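Local coordinates for protein transketolase (Campylobacter jejuni, PDB 3L84) that belongs to the transketolase family of thiamine diphosphate-binding enzymes and is built from three alpha/beta domains in each subunit of a two-chain assembly, at residues 10-15 against 76-81; 14-19 against 83-88. All blocks are in the same frame, centred on the assembly; numbering follows the deposited sequence.

Contact 1 (10-15 against 76-81)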
loop_
_atom_site.group_PDB
_atom_site.type_symbol
_atom_site.label_atom_id
_atom_site.label_comp_id
_atom_site.label_asym_id
_atom_site.label_seq_id
_atom_site.Cartn_x
_atom_site.Cartn_y
_atom_site.Cartn_z
ATOM N N ALA A 10 -21.243 31.761 -6.160
ATOM C CA ALA A 10 -20.526 31.039 -5.092
ATOM C C ALA A 10 -21.475 30.672 -3.980
ATOM O O ALA A 10 -21.446 29.542 -3.459
ATOM C CB ALA A 10 -19.352 31.865 -4.574
ATOM N N ASN A 11 -22.343 31.596 -3.587
ATOM C CA ASN A 11 -23.271 31.289 -2.528
ATOM C C ASN A 11 -24.322 30.254 -2.938
ATOM O O ASN A 11 -24.748 29.452 -2.114
ATOM C CB ASN A 11 -23.889 32.586 -1.980
ATOM C CG ASN A 11 -22.893 33.372 -1.145
ATOM O OD1 ASN A 11 -21.949 32.799 -0.595
ATOM N ND2 ASN A 11 -23.075 34.683 -1.054
ATOM N N THR A 12 -24.692 30.239 -4.216
ATOM C CA THR A 12 -25.583 29.200 -4.743
ATOM C C THR A 12 -24.924 27.848 -4.529
ATOM O O THR A 12 -25.555 26.906 -4.042
ATOM C CB THR A 12 -25.918 29.434 -6.220
ATOM O OG1 THR A 12 -26.590 30.708 -6.347
ATOM C CG2 THR A 12 -26.844 28.332 -6.757
ATOM N N LEU A 13 -23.655 27.733 -4.908
ATOM C CA LEU A 13 -22.922 26.483 -4.672
ATOM C C LEU A 13 -22.840 26.147 -3.190
ATOM O O LEU A 13 -22.986 24.974 -2.819
ATOM C CB LEU A 13 -21.515 26.554 -5.269
ATOM C CG LEU A 13 -21.359 26.566 -6.790
ATOM C CD1 LEU A 13 -19.958 27.087 -7.169
ATOM C CD2 LEU A 13 -21.636 25.193 -7.413
ATOM N N ARG A 14 -22.553 27.138 -2.334
ATOM C CA ARG A 14 -22.473 26.888 -0.896
ATOM C C ARG A 14 -23.759 26.313 -0.361
ATOM O O ARG A 14 -23.747 25.325 0.391
ATOM C CB ARG A 14 -22.209 28.177 -0.114
ATOM C CG ARG A 14 -20.824 28.780 -0.260
ATOM C CD ARG A 14 -20.624 29.903 0.756
ATOM N NE ARG A 14 -19.210 30.164 0.816
ATOM C CZ ARG A 14 -18.518 30.928 -0.004
ATOM N NH1 ARG A 14 -19.074 31.750 -0.866
ATOM N NH2 ARG A 14 -17.193 30.872 0.075
ATOM N N PHE A 15 -24.889 26.894 -0.745
ATOM C CA PHE A 15 -26.159 26.479 -0.098
ATOM C C PHE A 15 -26.758 25.218 -0.699
ATOM O O PHE A 15 -27.366 24.433 0.029
ATOM C CB PHE A 15 -27.145 27.637 0.003
ATOM C CG PHE A 15 -26.586 28.802 0.797
ATOM C CD1 PHE A 15 -26.018 28.577 2.057
ATOM C CD2 PHE A 15 -26.629 30.096 0.308
ATOM C CE1 PHE A 15 -25.480 29.622 2.799
ATOM C CE2 PHE A 15 -26.088 31.145 1.051
ATOM C CZ PHE A 15 -25.515 30.898 2.274
ATOM N N LEU A 76 -22.078 20.227 -11.294
ATOM C CA LEU A 76 -22.530 19.453 -12.473
ATOM C C LEU A 76 -23.998 19.739 -12.768
ATOM O O LEU A 76 -24.393 19.948 -13.927
ATOM C CB LEU A 76 -22.300 17.960 -12.268
ATOM C CG LEU A 76 -20.854 17.516 -12.132
ATOM C CD1 LEU A 76 -20.753 15.998 -11.845
ATOM C CD2 LEU A 76 -20.018 17.852 -13.384
ATOM N N HIS A 77 -24.837 19.781 -11.732
ATOM C CA HIS A 77 -26.251 20.088 -11.928
ATOM C C HIS A 77 -26.431 21.493 -12.532
ATOM O O HIS A 77 -27.149 21.704 -13.504
ATOM C CB HIS A 77 -27.015 20.029 -10.602
ATOM C CG HIS A 77 -28.437 20.431 -10.763
ATOM N ND1 HIS A 77 -28.982 21.596 -10.262
ATOM C CD2 HIS A 77 -29.403 19.851 -11.508
ATOM C CE1 HIS A 77 -30.248 21.679 -10.650
ATOM N NE2 HIS A 77 -30.520 20.642 -11.417
ATOM N N LEU A 78 -25.777 22.469 -11.928
ATOM C CA LEU A 78 -25.915 23.860 -12.370
ATOM C C LEU A 78 -25.418 24.077 -13.789
ATOM O O LEU A 78 -25.953 24.918 -14.508
ATOM C CB LEU A 78 -25.173 24.801 -11.428
ATOM C CG LEU A 78 -25.838 24.962 -10.058
ATOM C CD1 LEU A 78 -24.831 25.503 -9.020
ATOM C CD2 LEU A 78 -27.047 25.896 -10.152
ATOM N N SER A 79 -24.379 23.357 -14.176
ATOM C CA SER A 79 -23.773 23.501 -15.496
ATOM C C SER A 79 -24.497 22.785 -16.598
ATOM O O SER A 79 -24.123 22.968 -17.784
ATOM C CB SER A 79 -22.324 23.015 -15.479
ATOM O OG SER A 79 -21.563 23.799 -14.598
ATOM N N GLY A 80 -25.510 21.953 -16.285
ATOM C CA GLY A 80 -26.295 21.299 -17.317
ATOM C C GLY A 80 -25.958 19.867 -17.600
ATOM O O GLY A 80 -26.442 19.323 -18.608
ATOM N N TYR A 81 -25.191 19.215 -16.741
ATOM C CA TYR A 81 -24.946 17.788 -16.876
ATOM C C TYR A 81 -26.212 17.030 -16.520
ATOM O O TYR A 81 -27.172 17.588 -15.977
ATOM C CB TYR A 81 -23.801 17.362 -15.978
ATOM C CG TYR A 81 -22.434 17.793 -16.446
ATOM C CD1 TYR A 81 -21.987 19.075 -16.256
ATOM C CD2 TYR A 81 -21.568 16.899 -17.069
ATOM C CE1 TYR A 81 -20.705 19.457 -16.660
ATOM C CE2 TYR A 81 -20.309 17.282 -17.488
ATOM C CZ TYR A 81 -19.895 18.545 -17.324
ATOM O OH TYR A 81 -18.625 18.946 -17.708
#
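Leu78 meets Leu13 through CD1 and Thr12 through both methyls, and its side chain can be followed outward as an example of how one leucine joins two helices. CB leaves the backbone toward residues 10-15 but stays back from them. CG, set anti to the carbonyl carbon (chi1 -71°), is 4.8 Å from Thr12 CG2. The branching at CG makes the contact: CD1 presses on Leu13 CD2 at 3.6 Å and also lies 4.1 Å from Thr12 CG2, while CD2 reaches the same Thr12 CG2 at 4.2 Å. Thr12 turns its methyl to Leu78, CG2 anti to the backbone N, while OG1 is hydrogen-bonded to Glu8 O within its own helix. The two helices are 3-24 and 69-79, both in the thiamine diphosphate-binding domain of the transketolase fold; the second follows strand 60-63, at the border of the domain's parallel sheet. Phe290 of helix 284-291 touches both Leu13 and Leu78, and Ile282 adds further cover to Leu78. Just beyond this leucine, helix 69-79 ends in a Schellman motif: Gly80 takes a positive phi (101°), Tyr81 N bonds to Leu76 O at 3.0 Å and Gly80 N to His77 O at 3.2 Å. Leu76 CD2 sits over the centre of one face of the Tyr81 ring, 3.6 Å above its plane.

Contact 2 (14-19 against 83-88)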
loop_
_atom_site.group_PDB
_atom_site.type_symbol
_atom_site.label_atom_id
_atom_site.label_comp_id
_atom_site.label_asym_id
_atom_site.label_seq_id
_atom_site.Cartn_x
_atom_site.Cartn_y
_atom_site.Cartn_z
ATOM N N ARG A 14 -22.553 27.138 -2.334
ATOM C CA ARG A 14 -22.473 26.888 -0.896
ATOM C C ARG A 14 -23.759 26.313 -0.361
ATOM O O ARG A 14 -23.747 25.325 0.391
ATOM C CB ARG A 14 -22.209 28.177 -0.114
ATOM C CG ARG A 14 -20.824 28.780 -0.260
ATOM C CD ARG A 14 -20.624 29.903 0.756
ATOM N NE ARG A 14 -19.210 30.164 0.816
ATOM C CZ ARG A 14 -18.518 30.928 -0.004
ATOM N NH1 ARG A 14 -19.074 31.750 -0.866
ATOM N NH2 ARG A 14 -17.193 30.872 0.075
ATOM N N PHE A 15 -24.889 26.894 -0.745
ATOM C CA PHE A 15 -26.159 26.479 -0.098
ATOM C C PHE A 15 -26.758 25.218 -0.699
ATOM O O PHE A 15 -27.366 24.433 0.029
ATOM C CB PHE A 15 -27.145 27.637 0.003
ATOM C CG PHE A 15 -26.586 28.802 0.797
ATOM C CD1 PHE A 15 -26.018 28.577 2.057
ATOM C CD2 PHE A 15 -26.629 30.096 0.308
ATOM C CE1 PHE A 15 -25.480 29.622 2.799
ATOM C CE2 PHE A 15 -26.088 31.145 1.051
ATOM C CZ PHE A 15 -25.515 30.898 2.274
ATOM N N LEU A 16 -26.500 24.931 -1.976
ATOM C CA LEU A 16 -26.831 23.600 -2.493
ATOM C C LEU A 16 -26.048 22.543 -1.742
ATOM O O LEU A 16 -26.599 21.539 -1.297
ATOM C CB LEU A 16 -26.562 23.491 -4.010
ATOM C CG LEU A 16 -27.527 24.200 -4.956
ATOM C CD1 LEU A 16 -27.131 23.921 -6.380
ATOM C CD2 LEU A 16 -28.996 23.749 -4.724
ATOM N N SER A 17 -24.769 22.778 -1.536
ATOM C CA SER A 17 -23.905 21.808 -0.850
ATOM C C SER A 17 -24.341 21.623 0.586
ATOM O O SER A 17 -24.478 20.488 1.075
ATOM C CB SER A 17 -22.445 22.276 -0.863
ATOM O OG SER A 17 -21.924 22.372 -2.192
ATOM N N ALA A 18 -24.576 22.712 1.296
ATOM C CA ALA A 18 -24.995 22.642 2.681
ATOM C C ALA A 18 -26.342 21.956 2.840
ATOM O O ALA A 18 -26.527 21.138 3.738
ATOM C CB ALA A 18 -25.043 24.067 3.284
ATOM N N ASP A 19 -27.277 22.320 1.976
ATOM C CA ASP A 19 -28.606 21.729 2.018
ATOM C C ASP A 19 -28.581 20.236 1.724
ATOM O O ASP A 19 -29.365 19.469 2.290
ATOM C CB ASP A 19 -29.571 22.412 1.032
ATOM C CG ASP A 19 -29.925 23.861 1.416
ATOM O OD1 ASP A 19 -29.742 24.263 2.591
ATOM O OD2 ASP A 19 -30.459 24.612 0.557
ATOM N N LEU A 83 -27.650 15.426 -14.224
ATOM C CA LEU A 83 -27.750 15.236 -12.772
ATOM C C LEU A 83 -28.794 16.240 -12.351
ATOM O O LEU A 83 -28.613 17.438 -12.631
ATOM C CB LEU A 83 -26.409 15.520 -12.116
ATOM C CG LEU A 83 -26.198 15.071 -10.702
ATOM C CD1 LEU A 83 -26.347 13.541 -10.521
ATOM C CD2 LEU A 83 -24.844 15.514 -10.102
ATOM N N SER A 84 -29.910 15.759 -11.794
ATOM C CA SER A 84 -31.073 16.588 -11.521
ATOM C C SER A 84 -31.086 17.147 -10.106
ATOM O O SER A 84 -30.335 16.720 -9.225
ATOM C CB SER A 84 -32.341 15.784 -11.745
ATOM O OG SER A 84 -32.485 14.805 -10.747
ATOM N N LEU A 85 -31.991 18.080 -9.862
ATOM C CA LEU A 85 -32.219 18.572 -8.522
ATOM C C LEU A 85 -32.675 17.446 -7.595
ATOM O O LEU A 85 -32.207 17.347 -6.462
ATOM C CB LEU A 85 -33.227 19.722 -8.526
ATOM C CG LEU A 85 -33.290 20.547 -7.234
ATOM C CD1 LEU A 85 -31.989 21.330 -6.996
ATOM C CD2 LEU A 85 -34.502 21.493 -7.298
ATOM N N GLU A 86 -33.544 16.570 -8.068
ATOM C CA GLU A 86 -33.938 15.426 -7.275
ATOM C C GLU A 86 -32.726 14.554 -6.899
ATOM O O GLU A 86 -32.642 14.038 -5.793
ATOM C CB GLU A 86 -34.986 14.574 -7.992
ATOM C CG GLU A 86 -35.749 13.659 -7.062
ATOM C CD GLU A 86 -36.577 14.391 -5.976
ATOM O OE1 GLU A 86 -36.915 15.598 -6.098
ATOM O OE2 GLU A 86 -36.875 13.729 -4.968
ATOM N N ASP A 87 -31.805 14.367 -7.838
ATOM C CA ASP A 87 -30.595 13.609 -7.512
ATOM C C ASP A 87 -29.819 14.258 -6.345
ATOM O O ASP A 87 -29.326 13.577 -5.456
ATOM C CB ASP A 87 -29.675 13.516 -8.739
ATOM C CG ASP A 87 -30.236 12.670 -9.852
ATOM O OD1 ASP A 87 -30.959 11.661 -9.588
ATOM O OD2 ASP A 87 -29.920 12.978 -11.038
ATOM N N LEU A 88 -29.732 15.576 -6.359
ATOM C CA LEU A 88 -29.073 16.278 -5.248
ATOM C C LEU A 88 -29.794 16.023 -3.919
ATOM O O LEU A 88 -29.153 15.873 -2.891
ATOM C CB LEU A 88 -28.964 17.787 -5.520
ATOM C CG LEU A 88 -28.297 18.246 -6.830
ATOM C CD1 LEU A 88 -28.140 19.770 -6.830
ATOM C CD2 LEU A 88 -26.936 17.567 -7.005
#
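Ser84 N donates an almost straight bond of 2.9 Å to Asp87 OD2 (176°), fixing the start of the short helix 85-88, whose Leu85 and Leu88 touch Leu16. The carboxylate receives this N-H on its anti side, tilted 34° out of its plane. In return Asp87 N bonds to Ser84 OG at 3.0 Å, so the first turn is tied by its N-cap residue in both directions. Across the contact the packing is light and wholly apolar. Leu16 points from helix 3-24 toward the short helix and spreads its two methyls between neighbours: CD1 lies 4.3 Å from Leu88 CD1, and CD2 meets Leu85 CD1 at 4.5 Å. Leu88 leaves its backbone toward Leu16, and its CD1 makes the contact, whereas Leu85 sets off obliquely and brings only its tip close, its CG lying anti to the backbone N (chi1 -165°). The backbones accordingly stay apart, with 8.1 Å from Leu16 CA to Leu88 CA. Ser74 of helix 69-79 also touches Leu16, and Tyr73 of that helix touches Leu88. Here a short helix is packed through leucines one turn apart, while its N-terminus is closed by a Ser-Asp capping box.

Overall arrangement
Both contacts start from helix 3-24 and overlap there at Arg14 and Phe15, with centres about 8 Å apart. Contact 1 joins this helix to 69-79, contact 2 to 85-88, the next helix in the chain. The two contacts meet directly: Leu78 CD1 lies 3.8 Å from Leu16 CD1, so Leu78 touches Thr12, Leu13 and Leu16 of one helix. On another side, helix 3-24 is held to helix 30-42 by the salt bridge from Arg14 to Asp37. A bound glycerol, probably from the crystallisation liquor, comes within about 4 Å of the Leu78 side chain. Both contacts lie about 28 Å from the centre of the chain.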